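Local coordinates for manganese-binding protein (Chlamydia trachomatis, PDB 6NSI) that carries iron and other divalent metals to the membrane permease of an ABC transporter for import into the cell, favouring ferrous iron, at residues 163-168 / 235-240; 215-218 / 222-225; 255-260 / 274-279. One frame throughout, in Å; residues are numbered along the deposited sequence.

How a metal site is set into a solute-binding protein can be followed through three contacts. Contacts 1 and 3 are buried and meet at the iron: 163-168 supplies His168 and 255-260 supplies Asp260, each lying beyond the part of its segment that packs against a helix. Their chemistry is mainly apolar, Leu237 and Leu257 being the central side chains; no direct hydrogen bond crosses either contact, though a water joins Ser255 and Thr276 in contact 3. Contact 2 is only partly buried and lies away from the iron; it is a helix terminus, closed by a backbone hydrogen bond and bordered by a sodium ion. In sequence it is nested inside contact 1, which it touches through Val215, Tyr217 and Ile218.

Contact 1. Residues 163-168 / 235-240; sequences YLVTGH and DALRKI. With FE (Fe (III) ion), chain B.
The metal site of this family 9 solute-binding protein draws one histidine from the loop that follows strand 164-165, and Leu237 of helix 235-242 packs against the backbone leading to it. The leucine has CG beside its own backbone N (chi1 -82°), which carries both methyl groups toward the loop. CD1 settles against the peptide joining Thr166 to Gly167, with Leu237 CD1 lying 3.6 Å from Gly167 N. The same methyl lies close to the glycine's alpha carbon, at 3.7 Å between Leu237 CD1 and Gly167 CA. The second branch turns toward the strand, where Leu237 CD2 meets Val165 CG1 at 4.1 Å as the two side chains run antiparallel alongside one another. No hydrogen bond joins the segments, so the helix meets this part of the chain through van der Waals packing on the valine and on the peptide backbone.

Thr166 faces away from the helix and turns its hydroxyl to the loop, donating from OG1 to His168 O at 2.6 Å. This bond ties the threonine to the backbone of the metal ligand two residues on. His168 leaves the backbone on the side away from the helix, and its ring reaches the iron that His36, His102 and Asp260 also bind. Glu229 OE1 hydrogen-bonds to His168 ND1, a second-shell contact that would restrain the ring's rotation and may make it a stronger donor to the metal. Through the other nitrogen of the same ring, His168 NE2 binds the iron at 2.2 Å.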
loop_
_atom_site.group_PDB
_atom_site.type_symbol
_atom_site.label_atom_id
_atom_site.label_comp_id
_atom_site.label_asym_id
_atom_site.label_seq_id
_atom_site.Cartn_x
_atom_site.Cartn_y
_atom_site.Cartn_z
ATOM N N TYR A 163 1.728 10.967 -14.656
ATOM C CA TYR A 163 3.124 10.826 -14.246
ATOM C C TYR A 163 3.128 11.173 -12.769
ATOM O O TYR A 163 2.839 12.325 -12.407
ATOM C CB TYR A 163 4.049 11.750 -15.055
ATOM C CG TYR A 163 4.101 11.364 -16.518
ATOM C CD1 TYR A 163 4.955 10.361 -16.953
ATOM C CD2 TYR A 163 3.261 11.971 -17.450
ATOM C CE1 TYR A 163 4.992 9.972 -18.291
ATOM C CE2 TYR A 163 3.283 11.596 -18.793
ATOM C CZ TYR A 163 4.152 10.599 -19.201
ATOM O OH TYR A 163 4.184 10.222 -20.515
ATOM N N LEU A 164 3.389 10.168 -11.930
ATOM C CA LEU A 164 3.160 10.237 -10.489
ATOM C C LEU A 164 4.494 10.325 -9.749
ATOM O O LEU A 164 5.224 9.329 -9.642
ATOM C CB LEU A 164 2.351 9.025 -10.020
ATOM C CG LEU A 164 2.078 8.946 -8.512
ATOM C CD1 LEU A 164 1.318 10.183 -8.016
ATOM C CD2 LEU A 164 1.325 7.662 -8.222
ATOM N N VAL A 165 4.796 11.507 -9.217
ATOM C CA VAL A 165 6.047 11.746 -8.499
ATOM C C VAL A 165 5.735 11.749 -7.006
ATOM O O VAL A 165 5.000 12.615 -6.522
ATOM C CB VAL A 165 6.705 13.071 -8.930
ATOM C CG1 VAL A 165 8.019 13.287 -8.155
ATOM C CG2 VAL A 165 6.959 13.095 -10.448
ATOM N N THR A 166 6.287 10.791 -6.269
ATOM C CA THR A 166 6.011 10.661 -4.844
ATOM C C THR A 166 7.304 10.619 -4.035
ATOM O O THR A 166 8.408 10.664 -4.579
ATOM C CB THR A 166 5.200 9.399 -4.545
ATOM O OG1 THR A 166 6.021 8.251 -4.822
ATOM C CG2 THR A 166 3.930 9.373 -5.402
ATOM N N GLY A 167 7.132 10.532 -2.707
ATOM C CA GLY A 167 8.273 10.554 -1.807
ATOM C C GLY A 167 9.138 9.310 -1.918
ATOM O O GLY A 167 10.363 9.410 -2.065
ATOM N N HIS A 168 8.523 8.119 -1.790
ATOM C CA HIS A 168 9.212 6.869 -2.095
ATOM C C HIS A 168 8.339 6.027 -3.013
ATOM O O HIS A 168 7.231 6.420 -3.384
ATOM C CB HIS A 168 9.651 6.103 -0.825
ATOM C CG HIS A 168 8.576 5.328 -0.109
ATOM N ND1 HIS A 168 7.484 5.928 0.494
ATOM C CD2 HIS A 168 8.505 4.010 0.217
ATOM C CE1 HIS A 168 6.760 5.005 1.108
ATOM N NE2 HIS A 168 7.357 3.838 0.956
ATOM N N ASP A 235 12.374 16.327 3.023
ATOM C CA ASP A 235 13.519 17.100 2.536
ATOM C C ASP A 235 13.739 16.896 1.036
ATOM O O ASP A 235 13.872 17.864 0.285
ATOM C CB ASP A 235 14.791 16.731 3.316
ATOM C CG ASP A 235 14.740 17.149 4.797
ATOM O OD1 ASP A 235 13.777 17.840 5.219
ATOM O OD2 ASP A 235 15.675 16.764 5.545
ATOM N N ALA A 236 13.744 15.641 0.572
ATOM C CA ALA A 236 14.125 15.367 -0.815
ATOM C C ALA A 236 13.147 16.001 -1.809
ATOM O O ALA A 236 13.558 16.671 -2.766
ATOM C CB ALA A 236 14.220 13.855 -1.042
ATOM N N LEU A 237 11.845 15.803 -1.608
ATOM C CA LEU A 237 10.889 16.413 -2.528
ATOM C C LEU A 237 10.946 17.934 -2.441
ATOM O O LEU A 237 10.788 18.623 -3.452
ATOM C CB LEU A 237 9.461 15.895 -2.267
ATOM C CG LEU A 237 9.040 14.543 -2.871
ATOM C CD1 LEU A 237 7.607 14.111 -2.423
ATOM C CD2 LEU A 237 9.162 14.493 -4.399
ATOM N N ARG A 238 11.188 18.487 -1.248
ATOM C CA ARG A 238 11.273 19.941 -1.163
ATOM C C ARG A 238 12.485 20.466 -1.928
ATOM O O ARG A 238 12.386 21.501 -2.597
ATOM C CB ARG A 238 11.290 20.402 0.294
ATOM C CG ARG A 238 9.925 20.264 0.963
ATOM C CD ARG A 238 9.612 21.434 1.894
ATOM N NE ARG A 238 8.171 21.638 2.065
ATOM C CZ ARG A 238 7.387 20.825 2.768
ATOM N NH1 ARG A 238 7.916 19.762 3.365
ATOM N NH2 ARG A 238 6.080 21.065 2.883
ATOM N N LYS A 239 13.618 19.743 -1.875
ATOM C CA LYS A 239 14.795 20.101 -2.676
ATOM C C LYS A 239 14.525 19.960 -4.164
ATOM O O LYS A 239 14.934 20.816 -4.959
ATOM C CB LYS A 239 16.001 19.224 -2.329
ATOM C CG LYS A 239 16.511 19.309 -0.918
ATOM C CD LYS A 239 17.609 18.261 -0.725
ATOM C CE LYS A 239 18.137 18.234 0.715
ATOM N NZ LYS A 239 17.966 19.548 1.407
ATOM N N ILE A 240 13.900 18.854 -4.568
ATOM C CA ILE A 240 13.565 18.652 -5.977
ATOM C C ILE A 240 12.740 19.820 -6.491
ATOM O O ILE A 240 13.007 20.367 -7.571
ATOM C CB ILE A 240 12.832 17.306 -6.156
ATOM C CG1 ILE A 240 13.817 16.143 -6.069
ATOM C CG2 ILE A 240 12.116 17.245 -7.504
ATOM C CD1 ILE A 240 13.167 14.829 -5.657
HETATM FE FE FE B . 6.756 1.836 1.784
#

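Contact 2. Residues 215-218 / 222-225; sequences VEYI and DVEV. With NA (sodium ion), chain C.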
loop_
_atom_site.group_PDB
_atom_site.type_symbol
_atom_site.label_atom_id
_atom_site.label_comp_id
_atom_site.label_asym_id
_atom_site.label_seq_id
_atom_site.Cartn_x
_atom_site.Cartn_y
_atom_site.Cartn_z
ATOM N N VAL A 215 14.378 15.448 -10.832
ATOM C CA VAL A 215 14.285 16.769 -11.464
ATOM C C VAL A 215 14.226 16.644 -12.988
ATOM O O VAL A 215 13.407 17.291 -13.658
ATOM C CB VAL A 215 15.460 17.656 -11.000
ATOM C CG1 VAL A 215 15.633 18.886 -11.907
ATOM C CG2 VAL A 215 15.251 18.082 -9.547
ATOM N N GLU A 216 15.086 15.801 -13.565
ATOM C CA GLU A 216 15.067 15.635 -15.017
ATOM C C GLU A 216 13.777 14.961 -15.482
ATOM O O GLU A 216 13.228 15.307 -16.542
ATOM C CB GLU A 216 16.294 14.841 -15.463
ATOM C CG GLU A 216 17.625 15.574 -15.225
ATOM C CD GLU A 216 18.803 14.919 -15.942
ATOM O OE1 GLU A 216 18.878 13.673 -15.995
ATOM O OE2 GLU A 216 19.667 15.649 -16.446
ATOM N N TYR A 217 13.280 13.995 -14.707
ATOM C CA TYR A 217 11.987 13.385 -15.014
ATOM C C TYR A 217 10.874 14.422 -14.999
ATOM O O TYR A 217 10.009 14.423 -15.882
ATOM C CB TYR A 217 11.700 12.272 -14.011
ATOM C CG TYR A 217 10.369 11.545 -14.126
ATOM C CD1 TYR A 217 9.212 12.078 -13.560
ATOM C CD2 TYR A 217 10.290 10.285 -14.715
ATOM C CE1 TYR A 217 7.987 11.380 -13.605
ATOM C CE2 TYR A 217 9.065 9.581 -14.776
ATOM C CZ TYR A 217 7.925 10.141 -14.218
ATOM O OH TYR A 217 6.702 9.462 -14.242
ATOM N N ILE A 218 10.866 15.298 -13.990
ATOM C CA ILE A 218 9.827 16.327 -13.899
ATOM C C ILE A 218 9.863 17.224 -15.135
ATOM O O ILE A 218 8.826 17.534 -15.733
ATOM C CB ILE A 218 10.001 17.137 -12.597
ATOM C CG1 ILE A 218 9.412 16.391 -11.407
ATOM C CG2 ILE A 218 9.399 18.542 -12.719
ATOM C CD1 ILE A 218 9.862 16.998 -10.086
ATOM N N ASP A 222 7.099 17.268 -17.974
ATOM C CA ASP A 222 6.327 18.469 -17.649
ATOM C C ASP A 222 5.382 18.220 -16.484
ATOM O O ASP A 222 4.211 18.599 -16.517
ATOM C CB ASP A 222 5.553 18.968 -18.869
ATOM C CG ASP A 222 6.454 19.275 -20.023
ATOM O OD1 ASP A 222 7.399 20.054 -19.802
ATOM O OD2 ASP A 222 6.223 18.750 -21.141
ATOM N N VAL A 223 5.894 17.554 -15.446
ATOM C CA VAL A 223 5.113 17.327 -14.243
ATOM C C VAL A 223 4.939 18.657 -13.513
ATOM O O VAL A 223 5.912 19.389 -13.299
ATOM C CB VAL A 223 5.822 16.285 -13.355
ATOM C CG1 VAL A 223 5.111 16.129 -12.048
ATOM C CG2 VAL A 223 5.939 14.937 -14.057
ATOM N N GLU A 224 3.704 18.978 -13.108
ATOM C CA GLU A 224 3.458 20.249 -12.445
ATOM C C GLU A 224 3.311 20.128 -10.937
ATOM O O GLU A 224 3.416 21.142 -10.235
ATOM C CB GLU A 224 2.194 20.914 -13.007
ATOM C CG GLU A 224 2.224 21.153 -14.496
ATOM C CD GLU A 224 0.833 21.456 -15.036
ATOM O OE1 GLU A 224 0.106 22.256 -14.402
ATOM O OE2 GLU A 224 0.450 20.866 -16.064
ATOM N N VAL A 225 3.083 18.919 -10.425
ATOM C CA VAL A 225 2.846 18.713 -9.008
ATOM C C VAL A 225 3.513 17.410 -8.574
ATOM O O VAL A 225 3.596 16.440 -9.337
ATOM C CB VAL A 225 1.323 18.721 -8.709
ATOM C CG1 VAL A 225 0.610 17.777 -9.650
ATOM C CG2 VAL A 225 1.043 18.393 -7.245
HETATM NA NA NA C . 9.707 20.182 -20.183
HETATM O O HOH W 1 9.154 18.358 -21.824
#
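Ile218 and Val223 cross at about a right angle, the isoleucine coming from the last turn of helix 208-221 and the valine from the chain just beyond. Ile218 CG1 reaches Val223 CB at 4.1 Å, while its other branch touches the backbone: Ile218 CG2 is 3.6 Å from Val223 O. Tyr217 approaches the same valine from another direction. Its CG stands anti to the backbone N (chi1 178°), an orientation that carries the ring beyond the helix surface and brings Tyr217 CE1 to 4.1 Å from Val223 CG2. The two side chains meet obliquely. At the far end of the ring, Tyr217 OH hydrogen-bonds to Ser192 O, which holds the hydroxyl end of the ring in place.

Alongside these apolar contacts the backbone closes on itself. Val223 N donates to Ile218 O at 2.9 Å, in the carbonyl plane and on a lone pair, with an N-H...O angle of 150°. The turn back is made by Asp222, whose positive phi of 53° is a left-handed conformation. Asp222 points its side chain away from Ile218 at its root and is exposed; Asp222 OD1 binds a sodium ion at 2.3 Å. Ser219 O and a water also bind that ion, and the water makes a weak bond to Asp222 OD2.

A 6→1 backbone hydrogen bond enclosing a left-handed residue, with the apolar side chains of its two end residues in contact, is the Schellman motif, here ending helix 208-221 and directing the chain into strand 225-226.

Contact 3. Residues 255-260 / 274-279; sequences SPLYSD and VRTITE. With FE (Fe (III) ion), chain B.
Leu257 and Thr276 bury the most surface here, with Ile277 next, and the leucine touches both of the others. Its CG lies beside the backbone N (chi1 -60°), and the extended side chain brings its two methyl groups against the helix. CD2 sits between neighbouring residues: Leu257 CD2 is 3.8 Å from Thr276 CG2 and equally 3.8 Å from Ile277 CG1. The other branch runs on to the tip of the isoleucine, Leu257 CD1 to Ile277 CD1 at 3.9 Å, the isoleucine lying across the leucine, nearly perpendicular to it. Thr276 also brings its methyl against the loop backbone, with Thr276 CG2 3.6 Å from Ser255 O.

The helix is the last of the chain, 266-280, and the loop it packs against carries Asp260, a ligand of the iron together with His36, His102 and His168. Earlier in the same helix, Asn273 OD1 accepts a hydrogen bond from Tyr258 N, and His272 NE2 hydrogen-bonds to Pro256 O, so polar contacts flank the apolar one.

The hydroxyl of Thr276 hydrogen-bonds within its own helix, to His272 O. A water also donates to Thr276 OG1 at 2.6 Å and holds a weak, longer bond to Ser255 OG. Further along the loop, at Asp260, both carboxylate oxygens grip the metal unequally, Asp260 OD1 at 2.0 Å and Asp260 OD2 at 2.4 Å from the iron.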
loop_
_atom_site.group_PDB
_atom_site.type_symbol
_atom_site.label_atom_id
_atom_site.label_comp_id
_atom_site.label_asym_id
_atom_site.label_seq_id
_atom_site.Cartn_x
_atom_site.Cartn_y
_atom_site.Cartn_z
ATOM N N SER A 255 -2.843 17.993 -0.234
ATOM C CA SER A 255 -2.922 17.005 0.838
ATOM C C SER A 255 -1.869 15.921 0.658
ATOM O O SER A 255 -1.547 15.549 -0.473
ATOM C CB SER A 255 -4.299 16.328 0.878
ATOM O OG SER A 255 -5.342 17.252 0.639
ATOM N N PRO A 256 -1.354 15.375 1.761
ATOM C CA PRO A 256 -0.358 14.303 1.653
ATOM C C PRO A 256 -1.019 12.997 1.250
ATOM O O PRO A 256 -2.211 12.776 1.488
ATOM C CB PRO A 256 0.242 14.223 3.066
ATOM C CG PRO A 256 -0.849 14.708 3.971
ATOM C CD PRO A 256 -1.674 15.709 3.166
ATOM N N LEU A 257 -0.236 12.136 0.606
ATOM C CA LEU A 257 -0.692 10.786 0.338
ATOM C C LEU A 257 -0.317 9.892 1.512
ATOM O O LEU A 257 0.587 10.195 2.286
ATOM C CB LEU A 257 -0.076 10.255 -0.956
ATOM C CG LEU A 257 -0.367 11.008 -2.259
ATOM C CD1 LEU A 257 0.400 10.311 -3.402
ATOM C CD2 LEU A 257 -1.863 10.987 -2.558
ATOM N N TYR A 258 -1.031 8.788 1.653
ATOM C CA TYR A 258 -0.707 7.814 2.691
ATOM C C TYR A 258 -0.153 6.577 2.004
ATOM O O TYR A 258 -0.897 5.826 1.371
ATOM C CB TYR A 258 -1.927 7.515 3.554
ATOM C CG TYR A 258 -2.282 8.725 4.383
ATOM C CD1 TYR A 258 -2.945 9.815 3.812
ATOM C CD2 TYR A 258 -1.921 8.806 5.719
ATOM C CE1 TYR A 258 -3.253 10.945 4.563
ATOM C CE2 TYR A 258 -2.225 9.930 6.468
ATOM C CZ TYR A 258 -2.890 10.993 5.887
ATOM O OH TYR A 258 -3.191 12.112 6.645
ATOM N N SER A 259 1.160 6.388 2.119
ATOM C CA SER A 259 1.857 5.311 1.431
ATOM C C SER A 259 1.928 4.043 2.283
ATOM O O SER A 259 1.484 2.971 1.862
ATOM C CB SER A 259 3.272 5.777 1.078
ATOM O OG SER A 259 3.955 6.132 2.274
ATOM N N ASP A 260 2.507 4.148 3.476
ATOM C CA ASP A 260 2.818 2.989 4.296
ATOM C C ASP A 260 1.891 2.869 5.497
ATOM O O ASP A 260 2.095 1.996 6.355
ATOM C CB ASP A 260 4.273 3.051 4.757
ATOM C CG ASP A 260 5.268 2.767 3.633
ATOM O OD1 ASP A 260 4.905 2.120 2.614
ATOM O OD2 ASP A 260 6.434 3.190 3.785
ATOM N N VAL A 274 -6.924 8.458 -3.955
ATOM C CA VAL A 274 -7.429 8.539 -5.323
ATOM C C VAL A 274 -7.954 9.939 -5.615
ATOM O O VAL A 274 -7.691 10.499 -6.684
ATOM C CB VAL A 274 -8.503 7.456 -5.559
ATOM C CG1 VAL A 274 -9.243 7.706 -6.879
ATOM C CG2 VAL A 274 -7.852 6.068 -5.560
ATOM N N ARG A 275 -8.704 10.523 -4.674
ATOM C CA ARG A 275 -9.197 11.888 -4.843
ATOM C C ARG A 275 -8.042 12.865 -5.023
ATOM O O ARG A 275 -8.045 13.682 -5.947
ATOM C CB ARG A 275 -10.042 12.296 -3.633
ATOM C CG ARG A 275 -11.451 11.724 -3.626
ATOM C CD ARG A 275 -12.237 12.103 -2.349
ATOM N NE ARG A 275 -13.063 10.984 -1.894
ATOM C CZ ARG A 275 -14.314 10.767 -2.300
ATOM N NH1 ARG A 275 -14.888 11.609 -3.161
ATOM N NH2 ARG A 275 -14.998 9.714 -1.847
ATOM N N THR A 276 -7.048 12.789 -4.131
ATOM C CA THR A 276 -5.887 13.667 -4.200
ATOM C C THR A 276 -5.162 13.534 -5.541
ATOM O O THR A 276 -4.913 14.531 -6.226
ATOM C CB THR A 276 -4.956 13.363 -3.022
ATOM O OG1 THR A 276 -5.685 13.578 -1.805
ATOM C CG2 THR A 276 -3.694 14.281 -3.032
ATOM N N ILE A 277 -4.849 12.307 -5.952
ATOM C CA ILE A 277 -4.102 12.141 -7.198
ATOM C C ILE A 277 -4.940 12.590 -8.395
ATOM O O ILE A 277 -4.444 13.292 -9.287
ATOM C CB ILE A 277 -3.624 10.682 -7.320
ATOM C CG1 ILE A 277 -2.569 10.419 -6.233
ATOM C CG2 ILE A 277 -3.093 10.362 -8.758
ATOM C CD1 ILE A 277 -2.044 9.025 -6.222
ATOM N N THR A 278 -6.225 12.222 -8.426
ATOM C CA THR A 278 -7.079 12.606 -9.555
ATOM C C THR A 278 -7.183 14.123 -9.677
ATOM O O THR A 278 -6.996 14.686 -10.765
ATOM C CB THR A 278 -8.476 11.981 -9.408
ATOM O OG1 THR A 278 -8.359 10.558 -9.306
ATOM C CG2 THR A 278 -9.361 12.299 -10.625
ATOM N N GLU A 279 -7.459 14.812 -8.564
ATOM C CA GLU A 279 -7.667 16.257 -8.644
ATOM C C GLU A 279 -6.385 16.988 -9.022
ATOM O O GLU A 279 -6.406 17.913 -9.847
ATOM C CB GLU A 279 -8.200 16.793 -7.312
ATOM C CG GLU A 279 -9.703 16.654 -7.144
ATOM C CD GLU A 279 -10.180 17.098 -5.769
ATOM O OE1 GLU A 279 -9.350 17.605 -4.974
ATOM O OE2 GLU A 279 -11.385 16.926 -5.485
HETATM FE FE FE B . 6.756 1.836 1.784
HETATM O O HOH W 2 -6.937 15.819 -1.876
#